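Glucosamine--fructose-6-phosphate aminotransferase [isomerizing] (PDB 3TBF) catalyses formation of glucosamine 6-phosphate from fructose 6-phosphate and glutamine, this C-terminal fragment holding the two SIS domains of the sugar-isomerising half. Local coordinates at the interface of chains A and B. Coordinates in Å, arbitrary orientation; residue numbers count along the deposited sequence, not the author numbering. Chains: chain A/B, Glucosamine--fructose-6-phosphate aminotransferase [isomerizing].

Contact 1: the interface of chains A and B. Residues chain A 250, 254-257; chain B 258, 260, 268, 271-272.
A:Lys250 sends CG anti to its backbone N (chi1 -179°) and bends at chi3, so that its amine NZ meets the phenol of B:Tyr260 tip to tip. A:His256, also with CG anti to N (chi1 -167°), slides past B:Glu258 in the opposite direction. Its NE2 donates to carboxylate oxygen OE1 of B:Glu258 over 2.8 Å, with OE1 lying almost in the imidazole plane and being met on its anti side, 23° out of the carboxylate plane. The phenol OH of B:Tyr260 gives its own hydrogen bond to the same OE1 at 2.7 Å, from above the carboxylate plane and on the face opposite the histidine. NZ of A:Lys250 in turn donates to that OH at 2.9 Å, lying at the edge of the phenol ring and in its plane. The result is a chain of hydrogen bonds running from lysine through tyrosine to glutamate, with two donors fixing OE1. NZ of A:Lys250 also stays 4.2 Å from OE2 of B:Glu258, near but not in contact. B:Leu272, on the 3-10 helix 269-272, crosses the lysine chain at about a right angle. Beyond it, methyl CB of B:Ala271 meets the A:Tyr254 ring at CD1 and CE1. Side chains from strand 256-261 of each subunit thus meet across what is probably the family's two-fold dimer. The packing is tight where CD of A:Lys250 comes 3.4 Å from methyl CD1 of B:Leu272.

Contact 2: the interface of chains A and B. Residues chain A 235, 263, 288, 291; chain B 90-91, 94.
B:Tyr94 lays one side of its ring against A:Leu288 and A:Lys291, where the loop after helix 89-92, in the first SIS (sugar isomerase) domain of chain B, meets the second SIS domain of chain A. This is the packed half. Methyl CD2 of A:Leu288 sits 3.7 Å from CB of B:Tyr94, at the root of the ring. The outer end is covered by A:Lys291, whose chain bends at chi2 (-68°) and again at chi4, bringing CE 3.5 Å from phenol carbon CZ of B:Tyr94. Near CD1 and CE1, displaced toward that side, stands the guanidinium of A:Arg235, its plane 76° from the ring, with NH1 3.7 Å from CD1 of B:Tyr94. CB of A:Lys291 covers one guanidinium face from within the same subunit.

The looser half lies across the other guanidinium face, bridged by water. Water 1 sits over the rim of that face and links the backbone N of A:Gly263 (3.0 Å) to hydroxyl OG of B:Ser90. It also pairs with carboxylate oxygen OE2 of B:Glu91 at 2.6 Å. The direct polar link is slight: NH1 of A:Arg235 makes a weak hydrogen bond to the carbonyl O of B:Ser90 at 3.4 Å. OE2 of B:Glu91 stays 4.7 Å from NH1 of A:Arg235, too far for a salt bridge.

Contact 3: the interface of chains A and B. Residues chain A 73-74, 77, 236; chain B 91, 95.
Phenol OH of A:Tyr74 donates to carboxylate oxygen OE1 of B:Glu91 over 2.6 Å, coming in from above the carboxylate plane, with ring and carboxylate 71° apart. The other oxygen, OE2 of B:Glu91, takes the backbone N-H of A:Gly236 on its syn lone pair at 3.1 Å, and this bond is nearly straight (172° at H). The same N-H leans weakly on OE1 as well, so the carboxylate is gripped at both oxygens. A short way along chain B, B:Arg95 forms a salt bridge to helix 63-80: NH1 points at OE1 of A:Glu77 over 2.7 Å. That oxygen lies close to the guanidinium plane, while the arginine approaches from above the carboxylate plane. NH2 adds a weaker bond to the same oxygen.

One step out, the bend of B:Arg95 at chi3 (83°) carries the guanidinium past A:Tyr74 toward A:Glu77, with CD resting 3.5 Å from ring carbon CE2 of A:Tyr74. Water 2, at the edge of the guanidinium and in its plane, ties NH1 of B:Arg95 to the carbonyl O of A:Tyr74. From inside chain A, the carbonyl carbon of A:Gly236 lies over the rim of one tyrosine face. CE of A:Lys73 flanks the arginine 3.6 Å from NH2 of B:Arg95, and the like charge nearby is probably offset by A:Glu77. The site ties helix 63-80 and the loop at A:Gly236 to the partner subunit, which probably contributes to holding the dimer.

Contact 1: the interface of chains A and B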
# COMPACT_ATOMS: atom_id res chain seq x y z
N LYS A 250 13.41 -10.31 0.47
CA LYS A 250 13.96 -9.38 1.43
C LYS A 250 14.20 -10.08 2.77
O LYS A 250 15.28 -9.99 3.36
CB LYS A 250 12.92 -8.24 1.56
CG LYS A 250 13.22 -7.11 2.46
CD LYS A 250 12.27 -5.92 2.22
CE LYS A 250 10.81 -6.32 1.93
NZ LYS A 250 9.87 -5.15 1.91
N TYR A 254 17.98 -10.80 2.39
CA TYR A 254 18.32 -9.45 2.75
C TYR A 254 18.61 -8.52 1.59
O TYR A 254 19.03 -7.45 1.82
CB TYR A 254 19.50 -9.39 3.72
CG TYR A 254 19.36 -10.31 4.90
CD1 TYR A 254 18.12 -10.55 5.47
CD2 TYR A 254 20.48 -10.94 5.45
CE1 TYR A 254 17.98 -11.41 6.54
CE2 TYR A 254 20.36 -11.79 6.54
CZ TYR A 254 19.10 -12.03 7.07
OH TYR A 254 18.94 -12.86 8.16
N ILE A 255 18.34 -8.93 0.36
CA ILE A 255 18.28 -8.02 -0.76
C ILE A 255 17.15 -7.00 -0.57
O ILE A 255 16.06 -7.34 -0.11
CB ILE A 255 18.03 -8.74 -2.06
CG1 ILE A 255 19.23 -9.62 -2.41
CG2 ILE A 255 17.85 -7.78 -3.16
CD1 ILE A 255 19.01 -10.50 -3.67
N HIS A 256 17.40 -5.75 -0.97
CA HIS A 256 16.38 -4.73 -0.92
C HIS A 256 15.39 -4.93 -2.06
O HIS A 256 15.48 -4.29 -3.11
CB HIS A 256 16.97 -3.31 -0.96
CG HIS A 256 15.99 -2.23 -0.59
ND1 HIS A 256 16.33 -0.90 -0.57
CD2 HIS A 256 14.69 -2.29 -0.22
CE1 HIS A 256 15.27 -0.19 -0.20
NE2 HIS A 256 14.26 -1.01 -0.01
N ALA A 257 14.40 -5.78 -1.82
CA ALA A 257 13.45 -6.13 -2.84
C ALA A 257 12.26 -5.29 -2.58
O ALA A 257 11.87 -5.16 -1.45
CB ALA A 257 13.08 -7.59 -2.71
N GLU B 258 12.73 3.78 0.46
CA GLU B 258 11.47 3.11 0.67
C GLU B 258 10.89 3.47 1.99
O GLU B 258 11.64 3.54 2.91
CB GLU B 258 11.65 1.59 0.68
CG GLU B 258 10.28 0.82 0.57
CD GLU B 258 10.43 -0.70 0.44
OE1 GLU B 258 11.58 -1.20 0.60
OE2 GLU B 258 9.39 -1.39 0.20
N TYR B 260 8.21 2.63 5.19
CA TYR B 260 7.51 1.60 5.92
C TYR B 260 6.74 2.20 7.07
O TYR B 260 7.18 3.16 7.66
CB TYR B 260 8.52 0.62 6.51
CG TYR B 260 9.22 -0.25 5.53
CD1 TYR B 260 8.63 -1.43 5.08
CD2 TYR B 260 10.47 0.08 5.04
CE1 TYR B 260 9.27 -2.25 4.13
CE2 TYR B 260 11.11 -0.71 4.11
CZ TYR B 260 10.51 -1.88 3.65
OH TYR B 260 11.14 -2.72 2.73
N GLY B 268 10.62 -8.11 7.27
CA GLY B 268 11.87 -7.95 6.56
C GLY B 268 12.52 -6.59 6.75
O GLY B 268 13.73 -6.51 6.94
N ALA B 271 15.58 -6.49 8.67
CA ALA B 271 16.70 -7.23 8.10
C ALA B 271 17.57 -6.41 7.17
O ALA B 271 18.71 -6.77 6.94
CB ALA B 271 16.20 -8.45 7.33
N LEU B 272 17.04 -5.33 6.62
CA LEU B 272 17.77 -4.53 5.64
C LEU B 272 18.62 -3.47 6.29
O LEU B 272 19.48 -2.89 5.63
CB LEU B 272 16.80 -3.83 4.71
CG LEU B 272 16.00 -4.73 3.80
CD1 LEU B 272 14.86 -3.98 3.15
CD2 LEU B 272 16.95 -5.33 2.79

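Contact 2: the interface of chains A and B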
# COMPACT_ATOMS: atom_id res chain seq x y z
N ARG A 235 0.28 -6.71 -11.75
CA ARG A 235 -0.88 -5.89 -11.92
C ARG A 235 -2.08 -6.64 -11.43
O ARG A 235 -2.18 -7.85 -11.64
CB ARG A 235 -1.10 -5.64 -13.40
CG ARG A 235 -0.62 -4.29 -13.90
CD ARG A 235 -1.17 -4.04 -15.29
NE ARG A 235 -0.76 -2.77 -15.84
CZ ARG A 235 -1.45 -1.64 -15.76
NH1 ARG A 235 -2.63 -1.57 -15.14
NH2 ARG A 235 -0.93 -0.55 -16.31
N GLY A 263 1.52 -0.62 -13.44
CA GLY A 263 1.03 0.65 -13.94
C GLY A 263 1.62 1.92 -13.34
O GLY A 263 1.35 3.00 -13.85
N LEU A 288 -5.10 -8.05 -19.12
CA LEU A 288 -4.17 -6.91 -19.02
C LEU A 288 -2.78 -7.17 -19.57
O LEU A 288 -1.81 -6.48 -19.22
CB LEU A 288 -4.06 -6.49 -17.56
CG LEU A 288 -5.41 -6.33 -16.85
CD1 LEU A 288 -5.25 -6.20 -15.32
CD2 LEU A 288 -6.20 -5.14 -17.47
N LYS A 291 -1.20 -4.31 -21.56
CA LYS A 291 -0.71 -3.23 -20.67
C LYS A 291 0.61 -3.63 -20.01
O LYS A 291 1.54 -2.82 -19.91
CB LYS A 291 -1.68 -2.88 -19.53
CG LYS A 291 -3.15 -2.80 -19.83
CD LYS A 291 -3.51 -1.66 -20.70
CE LYS A 291 -5.04 -1.70 -20.97
NZ LYS A 291 -5.59 -2.96 -21.63
N SER B 90 -4.46 3.28 -11.66
CA SER B 90 -4.17 2.26 -12.67
C SER B 90 -4.67 0.88 -12.28
O SER B 90 -4.81 0.04 -13.12
CB SER B 90 -2.68 2.21 -12.96
OG SER B 90 -1.94 1.71 -11.88
N GLU B 91 -4.93 0.65 -11.00
CA GLU B 91 -5.51 -0.62 -10.53
C GLU B 91 -7.02 -0.54 -10.55
O GLU B 91 -7.64 -1.43 -11.10
CB GLU B 91 -5.04 -0.96 -9.10
CG GLU B 91 -3.62 -1.45 -9.02
CD GLU B 91 -3.46 -2.80 -9.76
OE1 GLU B 91 -4.29 -3.70 -9.48
OE2 GLU B 91 -2.53 -2.95 -10.61
N TYR B 94 -8.99 -0.99 -14.00
CA TYR B 94 -9.19 -2.26 -14.68
C TYR B 94 -9.76 -3.33 -13.77
O TYR B 94 -9.84 -4.47 -14.18
CB TYR B 94 -7.87 -2.74 -15.24
CG TYR B 94 -7.32 -1.82 -16.26
CD1 TYR B 94 -6.16 -1.10 -16.01
CD2 TYR B 94 -7.97 -1.65 -17.49
CE1 TYR B 94 -5.64 -0.25 -16.95
CE2 TYR B 94 -7.47 -0.78 -18.45
CZ TYR B 94 -6.29 -0.07 -18.18
OH TYR B 94 -5.75 0.81 -19.12
O HOH W 1 -1.07 -1.29 -12.01

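Contact 3: the interface of chains A and B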
# COMPACT_ATOMS: atom_id res chain seq x y z
N LYS A 73 -9.21 -9.39 -1.90
CA LYS A 73 -10.14 -8.31 -2.11
C LYS A 73 -10.57 -8.32 -3.59
O LYS A 73 -11.72 -8.06 -3.90
CB LYS A 73 -9.52 -6.98 -1.68
CG LYS A 73 -10.08 -5.76 -2.39
CD LYS A 73 -9.49 -4.45 -1.89
CE LYS A 73 -10.35 -3.28 -2.39
NZ LYS A 73 -10.22 -2.10 -1.58
N TYR A 74 -9.65 -8.62 -4.49
CA TYR A 74 -9.98 -8.60 -5.91
C TYR A 74 -11.09 -9.63 -6.13
O TYR A 74 -12.08 -9.34 -6.82
CB TYR A 74 -8.76 -8.92 -6.77
CG TYR A 74 -7.77 -7.79 -6.89
CD1 TYR A 74 -6.89 -7.50 -5.87
CD2 TYR A 74 -7.69 -7.01 -8.04
CE1 TYR A 74 -5.94 -6.43 -5.96
CE2 TYR A 74 -6.75 -5.95 -8.15
CZ TYR A 74 -5.88 -5.67 -7.09
OH TYR A 74 -4.95 -4.62 -7.17
N GLU A 77 -14.69 -8.67 -4.29
CA GLU A 77 -15.41 -7.66 -5.02
C GLU A 77 -15.93 -8.16 -6.36
O GLU A 77 -17.07 -7.94 -6.69
CB GLU A 77 -14.52 -6.42 -5.16
CG GLU A 77 -14.30 -5.77 -3.78
CD GLU A 77 -14.26 -4.23 -3.77
OE1 GLU A 77 -14.20 -3.60 -4.87
OE2 GLU A 77 -14.29 -3.68 -2.61
N GLY A 236 -3.06 -5.95 -10.89
CA GLY A 236 -4.31 -6.63 -10.50
C GLY A 236 -4.08 -7.56 -9.32
O GLY A 236 -3.31 -7.25 -8.39
N GLU B 91 -4.93 0.65 -11.00
CA GLU B 91 -5.51 -0.62 -10.53
C GLU B 91 -7.02 -0.54 -10.55
O GLU B 91 -7.64 -1.43 -11.10
CB GLU B 91 -5.04 -0.96 -9.10
CG GLU B 91 -3.62 -1.45 -9.02
CD GLU B 91 -3.46 -2.80 -9.76
OE1 GLU B 91 -4.29 -3.70 -9.48
OE2 GLU B 91 -2.53 -2.95 -10.61
N ARG B 95 -10.11 -2.98 -12.53
CA ARG B 95 -10.58 -3.95 -11.57
C ARG B 95 -12.10 -4.00 -11.61
O ARG B 95 -12.75 -2.99 -11.83
CB ARG B 95 -10.10 -3.55 -10.20
CG ARG B 95 -10.50 -4.43 -9.10
CD ARG B 95 -9.69 -4.09 -7.84
NE ARG B 95 -10.19 -2.97 -7.05
CZ ARG B 95 -11.27 -3.05 -6.29
NH1 ARG B 95 -11.98 -4.19 -6.26
NH2 ARG B 95 -11.65 -1.99 -5.54
O HOH W 2 -12.05 -6.88 -8.09

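Contacts 2 and 3 are neighbours, with centres of their C-alpha atoms about 10 Å apart, and B:Glu91 belongs to both. Helix 89-92 of chain B and the residues just after it probably dock together, with A:Arg235 and A:Gly236, adjacent in sequence, serving the two sides. The C-alpha centre of contact 1 lies about 25 Å from that of contact 2 and about 26 Å from that of contact 3, yet strand 256-261 and the 3-10 helix 262-264 connect contact 1 to A:Gly263 in contact 2. Two-fold symmetry repeats all three with the chains exchanged, consistent with the two-fold dimer of the deposited assembly.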